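Local coordinates for protein nitrite oxidoreductase subunit A (Kuenenia stuttgartiensis, PDB 7B04) that binds a molybdenum atom, two MD1 molecules and an iron/sulfur cluster as a NarG-like member of the molybdopterin oxidoreductase family, at residues G118-R123 / A927-N932; M1018-W1023 / S1055-T1060; G953-H958 / L1001-K1006. One frame throughout, in Å; residues are numbered along the deposited sequence.

Followed from the N terminus, the chain first passes through 118-123, beside the iron/sulfur cluster, and contact 1 brings this region against 927-932 after 803 intervening residues. Contact 3 comes next, pairing 953-958 with 1001-1006 across 42 residues, and contact 2 then joins 1018-1023 to 1055-1060 across 31. The three closures run in series, so none encloses or crosses another. In space contacts 2 and 3 are close, their centres about 10 Å apart, with M1018 packed on L1001 and L1003. Contact 1 meets contact 2 where A927 and V928 touch 1021-1023. Together they tie the cluster-binding N-terminal region to the C-terminal sheet and its MD1-binding loops.

Contact 1. Residues G118-R123 / A927-N932; sequences GYTFHR and AVTDWN. With SF4 (iron/sulfur cluster), chain C.
R123 lies across W931 in two ways. Its CG makes a CH-pi contact over the face, 3.7 Å from the centroid of the six-membered ring; farther out the guanidinium stacks flat on the indole, with planes 30° apart and centres separated by 4.1 Å. A bend at chi2 (-78°), which places CD, turns the chain after CG. The cation-pi geometry is off-centre, with CZ displaced from the ring normal. D930 OD2 lies at the guanidinium edge near NH2, a charge pairing that is doubtful in detail because the atoms are modelled too close. NH1 of R123 has a carboxylate partner in D193 of subunit C.

T120 uses its two branches differently. OG1 donates to N932 OD1 at 2.5 Å, the side chains meeting tip to tip; the donor lies in the carbonyl plane, on a lone pair, at a C=O...donor angle of 143°. CG2 instead reaches the W931 edge, 3.9 Å from CE3.

The contact joins helix 121-125 to the start of helix 930-935 where subunits B and C meet this chain: R123 packs on F51 of subunit B, and D930 N bonds to D194 of subunit C. G118, earlier in the same segment, belongs to the iron/sulfur cluster pocket, its N 3.8 Å from SF4 FE3.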
loop_
_atom_site.group_PDB
_atom_site.type_symbol
_atom_site.label_atom_id
_atom_site.label_comp_id
_atom_site.label_asym_id
_atom_site.label_seq_id
_atom_site.Cartn_x
_atom_site.Cartn_y
_atom_site.Cartn_z
ATOM N N GLY B 118 0.882 7.824 -0.699
ATOM C CA GLY B 118 0.834 9.274 -0.756
ATOM C C GLY B 118 1.843 9.920 0.173
ATOM O O GLY B 118 2.438 10.948 -0.161
ATOM N N TYR B 119 2.048 9.325 1.353
ATOM C CA TYR B 119 2.978 9.883 2.329
ATOM C C TYR B 119 4.434 9.759 1.907
ATOM O O TYR B 119 5.262 10.557 2.358
ATOM C CB TYR B 119 2.784 9.217 3.695
ATOM C CG TYR B 119 1.725 9.883 4.539
ATOM C CD1 TYR B 119 0.870 10.819 3.995
ATOM C CD2 TYR B 119 1.595 9.591 5.882
ATOM C CE1 TYR B 119 -0.101 11.438 4.757
ATOM C CE2 TYR B 119 0.634 10.207 6.651
ATOM C CZ TYR B 119 -0.215 11.129 6.085
ATOM O OH TYR B 119 -1.179 11.746 6.849
ATOM N N THR B 120 4.770 8.795 1.052
ATOM C CA THR B 120 6.156 8.568 0.657
ATOM C C THR B 120 6.429 8.977 -0.784
ATOM O O THR B 120 7.399 8.502 -1.385
ATOM C CB THR B 120 6.550 7.103 0.884
ATOM O OG1 THR B 120 6.045 6.296 -0.184
ATOM C CG2 THR B 120 6.008 6.602 2.205
ATOM N N PHE B 121 5.584 9.833 -1.362
ATOM C CA PHE B 121 5.792 10.243 -2.751
ATOM C C PHE B 121 7.066 11.062 -2.916
ATOM O O PHE B 121 7.725 10.997 -3.959
ATOM C CB PHE B 121 4.602 11.046 -3.258
ATOM C CG PHE B 121 4.760 11.502 -4.674
ATOM C CD1 PHE B 121 5.084 10.592 -5.669
ATOM C CD2 PHE B 121 4.628 12.833 -5.003
ATOM C CE1 PHE B 121 5.243 11.011 -6.970
ATOM C CE2 PHE B 121 4.786 13.254 -6.303
ATOM C CZ PHE B 121 5.095 12.344 -7.286
ATOM N N HIS B 122 7.426 11.849 -1.904
ATOM C CA HIS B 122 8.644 12.659 -1.978
ATOM C C HIS B 122 9.893 11.801 -1.974
ATOM O O HIS B 122 10.940 12.237 -2.466
ATOM C CB HIS B 122 8.682 13.675 -0.843
ATOM C CG HIS B 122 8.664 13.062 0.530
ATOM N ND1 HIS B 122 7.559 12.408 1.044
ATOM C CD2 HIS B 122 9.611 13.026 1.499
ATOM C CE1 HIS B 122 7.829 11.996 2.266
ATOM N NE2 HIS B 122 9.064 12.359 2.564
ATOM N N ARG B 123 9.819 10.607 -1.390
ATOM C CA ARG B 123 10.940 9.677 -1.498
ATOM C C ARG B 123 11.192 9.274 -2.942
ATOM O O ARG B 123 12.321 8.942 -3.317
ATOM C CB ARG B 123 10.667 8.436 -0.644
ATOM C CG ARG B 123 11.491 8.392 0.604
ATOM C CD ARG B 123 12.895 7.948 0.277
ATOM N NE ARG B 123 13.854 8.322 1.305
ATOM C CZ ARG B 123 14.402 7.448 2.135
ATOM N NH1 ARG B 123 15.229 7.854 3.087
ATOM N NH2 ARG B 123 14.066 6.170 2.053
ATOM N N ALA B 927 6.484 0.350 -6.022
ATOM C CA ALA B 927 6.905 -1.045 -5.968
ATOM C C ALA B 927 8.387 -1.152 -5.672
ATOM O O ALA B 927 8.861 -2.220 -5.272
ATOM C CB ALA B 927 6.598 -1.760 -7.289
ATOM N N VAL B 928 9.127 -0.069 -5.886
ATOM C CA VAL B 928 10.571 -0.067 -5.700
ATOM C C VAL B 928 11.043 0.965 -4.689
ATOM O O VAL B 928 12.206 0.898 -4.262
ATOM C CB VAL B 928 11.289 0.154 -7.045
ATOM C CG1 VAL B 928 11.392 1.641 -7.367
ATOM C CG2 VAL B 928 12.612 -0.457 -6.986
ATOM N N THR B 929 10.194 1.906 -4.291
ATOM C CA THR B 929 10.550 2.877 -3.266
ATOM C C THR B 929 10.878 2.169 -1.963
ATOM O O THR B 929 10.052 1.416 -1.442
ATOM C CB THR B 929 9.397 3.851 -3.070
ATOM O OG1 THR B 929 9.023 4.381 -4.345
ATOM C CG2 THR B 929 9.807 4.985 -2.143
ATOM N N ASP B 930 12.068 2.443 -1.422
ATOM C CA ASP B 930 12.615 1.629 -0.339
ATOM C C ASP B 930 11.614 1.436 0.798
ATOM O O ASP B 930 11.376 0.306 1.238
ATOM C CB ASP B 930 13.911 2.249 0.179
ATOM C CG ASP B 930 13.734 3.678 0.625
ATOM O OD1 ASP B 930 12.616 4.222 0.483
ATOM O OD2 ASP B 930 14.718 4.266 1.117
ATOM N N TRP B 931 11.008 2.525 1.276
ATOM C CA TRP B 931 10.106 2.430 2.422
ATOM C C TRP B 931 8.938 1.492 2.134
ATOM O O TRP B 931 8.639 0.594 2.930
ATOM C CB TRP B 931 9.602 3.821 2.807
ATOM C CG TRP B 931 10.635 4.656 3.501
ATOM C CD1 TRP B 931 11.821 4.228 4.022
ATOM C CD2 TRP B 931 10.574 6.066 3.747
ATOM N NE1 TRP B 931 12.503 5.283 4.578
ATOM C CE2 TRP B 931 11.758 6.423 4.421
ATOM C CE3 TRP B 931 9.635 7.061 3.462
ATOM C CZ2 TRP B 931 12.026 7.732 4.817
ATOM C CZ3 TRP B 931 9.902 8.360 3.855
ATOM C CH2 TRP B 931 11.088 8.683 4.524
ATOM N N ASN B 932 8.268 1.679 0.994
ATOM C CA ASN B 932 7.163 0.793 0.642
ATOM C C ASN B 932 7.668 -0.573 0.199
ATOM O O ASN B 932 6.978 -1.583 0.383
ATOM C CB ASN B 932 6.312 1.427 -0.460
ATOM C CG ASN B 932 5.685 2.736 -0.031
ATOM O OD1 ASN B 932 6.034 3.800 -0.543
ATOM N ND2 ASN B 932 4.759 2.669 0.916
HETATM FE FE1 SF4 C . -3.797 7.222 -4.133
HETATM FE FE2 SF4 C . -2.271 9.451 -3.729
HETATM FE FE3 SF4 C . -2.761 7.733 -1.656
HETATM FE FE4 SF4 C . -4.779 9.291 -2.633
HETATM S S1 SF4 C . -2.873 10.002 -1.611
HETATM S S2 SF4 C . -4.887 7.069 -2.133
HETATM S S3 SF4 C . -4.255 9.338 -4.848
HETATM S S4 SF4 C . -1.595 7.279 -3.566
#

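Contact 2. Residues M1018-W1023 / S1055-T1060; sequences MKHSAW and SQQSIT. With MD1 (phosphoric acid 4-(2-amino-4-oxo-3,4,5,6,-tetrahydro-pteridin-6-yl)-2-hydroxy-3,4-dimercapto-but-3-en-yl ester guanylate ester), chain D.
M1018 and I1059 make the apolar part of this contact, meeting tip to tip with CE of M1018 3.8 Å from CD1 of I1059. The chi3 bend of M1018 (-72°) places that methyl, which also lies 4.0 Å from CA of Q1056.

The flat groups gather on the MD1 pterin. H1020, with CG anti to the backbone N (chi1 170°), lays one ring face over the pterin, where MD1 C16 is 3.3 Å above the ring plane and over its centre. S1021 OG lies on the opposite face, offset toward the rim. Q1057 NE2 comes to the ring edge, 4.0 Å from H1020 CE1.

Hydrogen bonds then fix the ligand from both segments. H1020 NE2 donates to MD1 O11 at 2.6 Å, O11 lying in the imidazole plane. Q1057 grips the pterin with both amide atoms: MD1 N16 donates to OE1, and NE2 donates to MD1 N18 at 2.9 Å. With T1060, these two residues belong to the pocket of one MD1, the H1020 side chain about 7 Å from the molybdenum atom.

Segment 1018-1023 leaves strand 1015-1018, where M1018 is backbone-bonded to V914; M1018 and I1059 both touch C913 of strand 911-914. M1018 also packs on strand 1001-1007, while S1055, Q1057 and S1058 rest on helix 663-670.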
loop_
_atom_site.group_PDB
_atom_site.type_symbol
_atom_site.label_atom_id
_atom_site.label_comp_id
_atom_site.label_asym_id
_atom_site.label_seq_id
_atom_site.Cartn_x
_atom_site.Cartn_y
_atom_site.Cartn_z
ATOM N N MET B 1018 0.592 -13.841 -6.238
ATOM C CA MET B 1018 1.658 -12.860 -6.358
ATOM C C MET B 1018 1.012 -11.503 -6.569
ATOM O O MET B 1018 0.115 -11.370 -7.403
ATOM C CB MET B 1018 2.598 -13.180 -7.528
ATOM C CG MET B 1018 3.304 -14.520 -7.435
ATOM S SD MET B 1018 4.514 -14.751 -8.754
ATOM C CE MET B 1018 3.442 -14.986 -10.169
ATOM N N LYS B 1019 1.459 -10.498 -5.824
ATOM C CA LYS B 1019 0.897 -9.172 -6.019
ATOM C C LYS B 1019 1.375 -8.635 -7.364
ATOM O O LYS B 1019 2.454 -8.982 -7.850
ATOM C CB LYS B 1019 1.273 -8.245 -4.865
ATOM C CG LYS B 1019 0.517 -8.562 -3.577
ATOM C CD LYS B 1019 -0.986 -8.404 -3.775
ATOM C CE LYS B 1019 -1.750 -8.601 -2.476
ATOM N NZ LYS B 1019 -3.228 -8.568 -2.665
ATOM N N HIS B 1020 0.559 -7.786 -7.971
ATOM C CA HIS B 1020 0.795 -7.359 -9.343
ATOM C C HIS B 1020 1.789 -6.209 -9.378
ATOM O O HIS B 1020 1.809 -5.373 -8.471
ATOM C CB HIS B 1020 -0.519 -6.927 -10.003
ATOM C CG HIS B 1020 -0.325 -6.258 -11.328
ATOM N ND1 HIS B 1020 0.362 -6.858 -12.361
ATOM C CD2 HIS B 1020 -0.724 -5.051 -11.794
ATOM C CE1 HIS B 1020 0.389 -6.046 -13.401
ATOM N NE2 HIS B 1020 -0.268 -4.944 -13.087
ATOM N N SER B 1021 2.656 -6.204 -10.402
ATOM C CA SER B 1021 3.585 -5.089 -10.604
ATOM C C SER B 1021 4.670 -4.770 -9.590
ATOM O O SER B 1021 4.550 -3.877 -8.745
ATOM C CB SER B 1021 2.849 -3.817 -10.890
ATOM O OG SER B 1021 2.721 -3.619 -12.277
ATOM N N ALA B 1022 5.689 -5.595 -9.632
ATOM C CA ALA B 1022 7.034 -5.203 -9.274
ATOM C C ALA B 1022 7.827 -4.836 -10.535
ATOM O O ALA B 1022 7.405 -5.117 -11.660
ATOM C CB ALA B 1022 7.662 -6.352 -8.511
ATOM N N TRP B 1023 8.974 -4.172 -10.358
ATOM C CA TRP B 1023 9.791 -3.823 -11.518
ATOM C C TRP B 1023 10.448 -5.091 -12.058
ATOM O O TRP B 1023 11.190 -5.773 -11.343
ATOM C CB TRP B 1023 10.841 -2.766 -11.156
ATOM C CG TRP B 1023 10.256 -1.390 -10.962
ATOM C CD1 TRP B 1023 8.949 -1.097 -10.712
ATOM C CD2 TRP B 1023 10.945 -0.128 -11.011
ATOM N NE1 TRP B 1023 8.778 0.258 -10.597
ATOM C CE2 TRP B 1023 9.987 0.877 -10.776
ATOM C CE3 TRP B 1023 12.274 0.247 -11.222
ATOM C CZ2 TRP B 1023 10.312 2.230 -10.751
ATOM C CZ3 TRP B 1023 12.597 1.594 -11.196
ATOM C CH2 TRP B 1023 11.618 2.569 -10.965
ATOM N N SER B 1055 9.620 -12.293 -13.870
ATOM C CA SER B 1055 8.620 -11.385 -13.332
ATOM C C SER B 1055 7.326 -12.151 -13.112
ATOM O O SER B 1055 7.168 -13.290 -13.556
ATOM C CB SER B 1055 8.389 -10.188 -14.260
ATOM O OG SER B 1055 7.315 -9.393 -13.794
ATOM N N GLN B 1056 6.382 -11.491 -12.440
ATOM C CA GLN B 1056 5.039 -12.038 -12.304
ATOM C C GLN B 1056 4.335 -12.146 -13.648
ATOM O O GLN B 1056 3.283 -12.790 -13.730
ATOM C CB GLN B 1056 4.214 -11.176 -11.345
ATOM C CG GLN B 1056 3.513 -10.006 -12.013
ATOM C CD GLN B 1056 4.430 -8.820 -12.228
ATOM O OE1 GLN B 1056 5.645 -8.916 -12.053
ATOM N NE2 GLN B 1056 3.854 -7.693 -12.623
ATOM N N GLN B 1057 4.888 -11.534 -14.695
ATOM C CA GLN B 1057 4.346 -11.633 -16.040
ATOM C C GLN B 1057 5.015 -12.733 -16.859
ATOM O O GLN B 1057 4.838 -12.775 -18.080
ATOM C CB GLN B 1057 4.513 -10.296 -16.771
ATOM C CG GLN B 1057 3.744 -9.078 -16.241
ATOM C CD GLN B 1057 2.230 -9.231 -16.199
ATOM O OE1 GLN B 1057 1.693 -10.274 -15.833
ATOM N NE2 GLN B 1057 1.534 -8.175 -16.598
ATOM N N SER B 1058 5.783 -13.617 -16.220
ATOM C CA SER B 1058 6.330 -14.781 -16.908
ATOM C C SER B 1058 5.332 -15.924 -17.033
ATOM O O SER B 1058 5.554 -16.835 -17.839
ATOM C CB SER B 1058 7.585 -15.280 -16.186
ATOM O OG SER B 1058 8.617 -14.310 -16.221
ATOM N N ILE B 1059 4.246 -15.898 -16.265
ATOM C CA ILE B 1059 3.269 -16.983 -16.260
ATOM C C ILE B 1059 1.891 -16.456 -16.636
ATOM O O ILE B 1059 0.870 -16.947 -16.140
ATOM C CB ILE B 1059 3.247 -17.681 -14.887
ATOM C CG1 ILE B 1059 3.191 -16.650 -13.753
ATOM C CG2 ILE B 1059 4.473 -18.564 -14.723
ATOM C CD1 ILE B 1059 1.795 -16.312 -13.271
ATOM N N THR B 1060 1.845 -15.482 -17.537
ATOM C CA THR B 1060 0.607 -14.808 -17.892
ATOM C C THR B 1060 0.504 -14.694 -19.406
ATOM O O THR B 1060 1.506 -14.743 -20.125
ATOM C CB THR B 1060 0.535 -13.418 -17.252
ATOM O OG1 THR B 1060 -0.779 -12.874 -17.424
ATOM C CG2 THR B 1060 1.532 -12.509 -17.908
HETATM P PB MD1 D . -0.235 1.268 -15.542
HETATM O O3B MD1 D . 0.369 1.386 -14.017
HETATM O O1B MD1 D . 0.900 0.903 -16.467
HETATM O O2B MD1 D . -0.801 2.606 -15.953
HETATM O O3A MD1 D . -1.431 0.134 -15.669
HETATM C C10 MD1 D . -2.152 -0.310 -14.555
HETATM C C11 MD1 D . -2.439 -1.833 -14.706
HETATM O O11 MD1 D . -1.330 -2.660 -13.889
HETATM C C12 MD1 D . -3.684 -2.128 -14.330
HETATM S S12 MD1 D . -4.711 -0.821 -13.596
HETATM C C13 MD1 D . -4.379 -3.515 -14.467
HETATM S S13 MD1 D . -6.084 -3.544 -13.838
HETATM C C14 MD1 D . -3.861 -4.768 -14.999
HETATM N N15 MD1 D . -3.672 -5.714 -13.720
HETATM C C16 MD1 D . -2.866 -6.857 -13.906
HETATM C C15 MD1 D . -2.869 -7.914 -12.859
HETATM O O14 MD1 D . -3.552 -7.787 -11.900
HETATM N N17 MD1 D . -2.020 -9.124 -13.020
HETATM C C17 MD1 D . -1.127 -9.284 -14.268
HETATM N N16 MD1 D . -0.304 -10.468 -14.425
HETATM N N18 MD1 D . -1.117 -8.221 -15.339
HETATM C C20 MD1 D . -1.932 -7.042 -15.207
HETATM N N8 MD1 D . -1.879 -6.081 -16.228
HETATM C C7 MD1 D . -2.727 -4.747 -15.988
HETATM P PA MD1 D . 1.444 2.551 -13.556
HETATM O O1A MD1 D . 1.310 2.835 -12.080
HETATM O O2A MD1 D . 2.822 2.032 -13.845
HETATM O "O5'" MD1 D . 1.307 3.953 -14.405
HETATM C "C5'" MD1 D . 2.028 5.045 -13.904
HETATM C "C4'" MD1 D . 3.385 5.214 -14.673
HETATM O "O4'" MD1 D . 3.535 6.689 -15.143
HETATM C "C1'" MD1 D . 4.541 7.339 -14.145
HETATM N N9 MD1 D . 4.022 8.635 -13.627
HETATM C C4 MD1 D . 3.899 9.651 -14.464
HETATM N N3 MD1 D . 4.188 9.765 -15.916
HETATM C C2 MD1 D . 3.951 11.030 -16.598
HETATM N N2 MD1 D . 4.233 11.133 -18.012
HETATM N N1 MD1 D . 3.439 12.171 -15.884
HETATM C C6 MD1 D . 3.163 12.054 -14.488
HETATM O O6 MD1 D . 2.742 12.988 -13.895
HETATM C C5 MD1 D . 3.414 10.719 -13.771
HETATM N N7 MD1 D . 3.250 10.337 -12.510
HETATM C C8 MD1 D . 3.625 9.043 -12.407
HETATM C "C2'" MD1 D . 4.694 6.494 -13.204
HETATM O "O2'" MD1 D . 6.064 6.538 -12.706
HETATM C "C3'" MD1 D . 4.375 5.019 -13.888
HETATM O "O3'" MD1 D . 5.546 4.575 -14.635
#

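Contact 3. Residues G953-H958 / L1001-K1006; sequences GEHQIH and LMLRAK
R1004 reaches E954 through a chain extended from CG to NE (chi2 -171°, placing CD), and E954 is likewise extended beyond CG, so that charged ends meet beside the strands. R1004 NE donates to E954 OE2 at 2.7 Å with an N-H...acceptor angle of 159°, within a salt bridge. OE2 lies near the guanidinium plane, but the donor approaches it from above the carboxylate plane, and the two flat groups stand 73° apart. Each has a further partner: E954 OE1 bonds to Y974 OH, and R1004 NH2 forms a salt bridge with D946.

K1006 is also fully extended beyond CG and runs beside H958, pointing the same way. Its CD lies over the imidazole face, 3.8 Å from the ring centroid, which meets the CH-pi criterion. Its NZ continues to the backbone O of E146 of subunit B, while H958 ND1 bonds to N1008.

The backbones pair in parallel, Q956 with R1004, I957 with A1005 and H958 with K1006. I957 makes both hydrogen bonds that bracket A1005: its N to R1004 O at 2.9 Å, and its O from K1006 N at 2.8 Å. Q956, R1004, H958 and K1006 share one sheet face; I957 and A1005 occupy the other, where I957 CG2 packs 3.6 Å from L1003 CD2.

Strand 956-959 lies in a mixed sheet between 1001-1007 and the antiparallel strand 1015-1018, whose M1018 touches I957 and L1003. Strand 974-978 borders 1001-1007 on its other edge, and I1105 of strand 1102-1109 packs against I957.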
loop_
_atom_site.group_PDB
_atom_site.type_symbol
_atom_site.label_atom_id
_atom_site.label_comp_id
_atom_site.label_asym_id
_atom_site.label_seq_id
_atom_site.Cartn_x
_atom_site.Cartn_y
_atom_site.Cartn_z
ATOM N N GLY B 953 14.047 -4.938 -0.870
ATOM C CA GLY B 953 12.911 -5.839 -0.809
ATOM C C GLY B 953 12.992 -6.821 -1.960
ATOM O O GLY B 953 13.781 -6.648 -2.895
ATOM N N GLU B 954 12.236 -7.915 -1.839
ATOM C CA GLU B 954 12.057 -8.871 -2.930
ATOM C C GLU B 954 10.592 -9.273 -3.007
ATOM O O GLU B 954 9.896 -9.321 -1.995
ATOM C CB GLU B 954 12.938 -10.122 -2.817
ATOM C CG GLU B 954 13.277 -10.600 -1.435
ATOM C CD GLU B 954 14.106 -11.861 -1.484
ATOM O OE1 GLU B 954 14.004 -12.580 -2.496
ATOM O OE2 GLU B 954 14.870 -12.123 -0.530
ATOM N N HIS B 955 10.136 -9.579 -4.217
ATOM C CA HIS B 955 8.760 -10.002 -4.423
ATOM C C HIS B 955 8.587 -11.458 -4.005
ATOM O O HIS B 955 9.522 -12.259 -4.083
ATOM C CB HIS B 955 8.380 -9.814 -5.891
ATOM C CG HIS B 955 6.914 -9.644 -6.122
ATOM N ND1 HIS B 955 6.251 -8.465 -5.863
ATOM C CD2 HIS B 955 5.987 -10.499 -6.614
ATOM C CE1 HIS B 955 4.974 -8.605 -6.172
ATOM N NE2 HIS B 955 4.789 -9.831 -6.631
ATOM N N GLN B 956 7.377 -11.793 -3.554
ATOM C CA GLN B 956 7.098 -13.075 -2.921
ATOM C C GLN B 956 5.838 -13.700 -3.509
ATOM O O GLN B 956 4.967 -13.008 -4.043
ATOM C CB GLN B 956 6.939 -12.920 -1.400
ATOM C CG GLN B 956 5.736 -12.081 -0.984
ATOM C CD GLN B 956 5.671 -11.849 0.515
ATOM O OE1 GLN B 956 6.513 -12.336 1.268
ATOM N NE2 GLN B 956 4.665 -11.100 0.953
ATOM N N ILE B 957 5.756 -15.028 -3.408
ATOM C CA ILE B 957 4.586 -15.787 -3.835
ATOM C C ILE B 957 3.968 -16.474 -2.624
ATOM O O ILE B 957 4.677 -17.041 -1.786
ATOM C CB ILE B 957 4.927 -16.824 -4.930
ATOM C CG1 ILE B 957 3.662 -17.571 -5.361
ATOM C CG2 ILE B 957 5.976 -17.815 -4.447
ATOM C CD1 ILE B 957 3.860 -18.481 -6.551
ATOM N N HIS B 958 2.643 -16.396 -2.519
ATOM C CA HIS B 958 1.915 -17.041 -1.436
ATOM C C HIS B 958 1.550 -18.464 -1.842
ATOM O O HIS B 958 1.064 -18.693 -2.953
ATOM C CB HIS B 958 0.645 -16.257 -1.104
ATOM C CG HIS B 958 0.894 -14.966 -0.387
ATOM N ND1 HIS B 958 0.537 -14.764 0.927
ATOM C CD2 HIS B 958 1.473 -13.815 -0.802
ATOM C CE1 HIS B 958 0.874 -13.539 1.290
ATOM N NE2 HIS B 958 1.445 -12.942 0.259
ATOM N N LEU B 1001 10.919 -17.080 -13.959
ATOM C CA LEU B 1001 10.702 -16.397 -12.682
ATOM C C LEU B 1001 11.118 -17.300 -11.521
ATOM O O LEU B 1001 10.712 -18.468 -11.441
ATOM C CB LEU B 1001 9.255 -15.890 -12.531
ATOM C CG LEU B 1001 8.781 -15.429 -11.137
ATOM C CD1 LEU B 1001 9.624 -14.234 -10.691
ATOM C CD2 LEU B 1001 7.273 -15.014 -11.111
ATOM N N MET B 1002 11.887 -16.724 -10.601
ATOM C CA MET B 1002 12.391 -17.364 -9.389
ATOM C C MET B 1002 12.213 -16.364 -8.260
ATOM O O MET B 1002 12.939 -15.364 -8.193
ATOM C CB MET B 1002 13.860 -17.751 -9.508
ATOM C CG MET B 1002 14.320 -18.611 -8.352
ATOM S SD MET B 1002 15.986 -19.278 -8.525
ATOM C CE MET B 1002 16.918 -17.767 -8.354
ATOM N N LEU B 1003 11.182 -16.572 -7.450
ATOM C CA LEU B 1003 10.910 -15.738 -6.292
ATOM C C LEU B 1003 10.789 -16.603 -5.043
ATOM O O LEU B 1003 10.716 -17.835 -5.107
ATOM C CB LEU B 1003 9.659 -14.894 -6.534
ATOM C CG LEU B 1003 8.293 -15.533 -6.302
ATOM C CD1 LEU B 1003 7.240 -14.464 -6.517
ATOM C CD2 LEU B 1003 8.045 -16.736 -7.206
ATOM N N ARG B 1004 10.748 -15.926 -3.898
ATOM C CA ARG B 1004 10.598 -16.583 -2.609
ATOM C C ARG B 1004 9.158 -17.009 -2.363
ATOM O O ARG B 1004 8.208 -16.354 -2.800
ATOM C CB ARG B 1004 11.037 -15.655 -1.477
ATOM C CG ARG B 1004 12.536 -15.576 -1.262
ATOM C CD ARG B 1004 12.824 -14.802 0.008
ATOM N NE ARG B 1004 14.245 -14.579 0.266
ATOM C CZ ARG B 1004 15.021 -15.391 0.977
ATOM N NH1 ARG B 1004 14.526 -16.506 1.495
ATOM N NH2 ARG B 1004 16.299 -15.088 1.166
ATOM N N ALA B 1005 9.009 -18.105 -1.625
ATOM C CA ALA B 1005 7.715 -18.648 -1.247
ATOM C C ALA B 1005 7.376 -18.232 0.178
ATOM O O ALA B 1005 8.253 -18.117 1.037
ATOM C CB ALA B 1005 7.709 -20.174 -1.358
ATOM N N LYS B 1006 6.087 -18.003 0.422
ATOM C CA LYS B 1006 5.603 -17.566 1.726
ATOM C C LYS B 1006 4.440 -18.450 2.139
ATOM O O LYS B 1006 3.455 -18.567 1.403
ATOM C CB LYS B 1006 5.169 -16.099 1.690
ATOM C CG LYS B 1006 4.464 -15.638 2.956
ATOM C CD LYS B 1006 3.898 -14.234 2.820
ATOM C CE LYS B 1006 3.054 -13.868 4.034
ATOM N NZ LYS B 1006 2.435 -12.519 3.917
#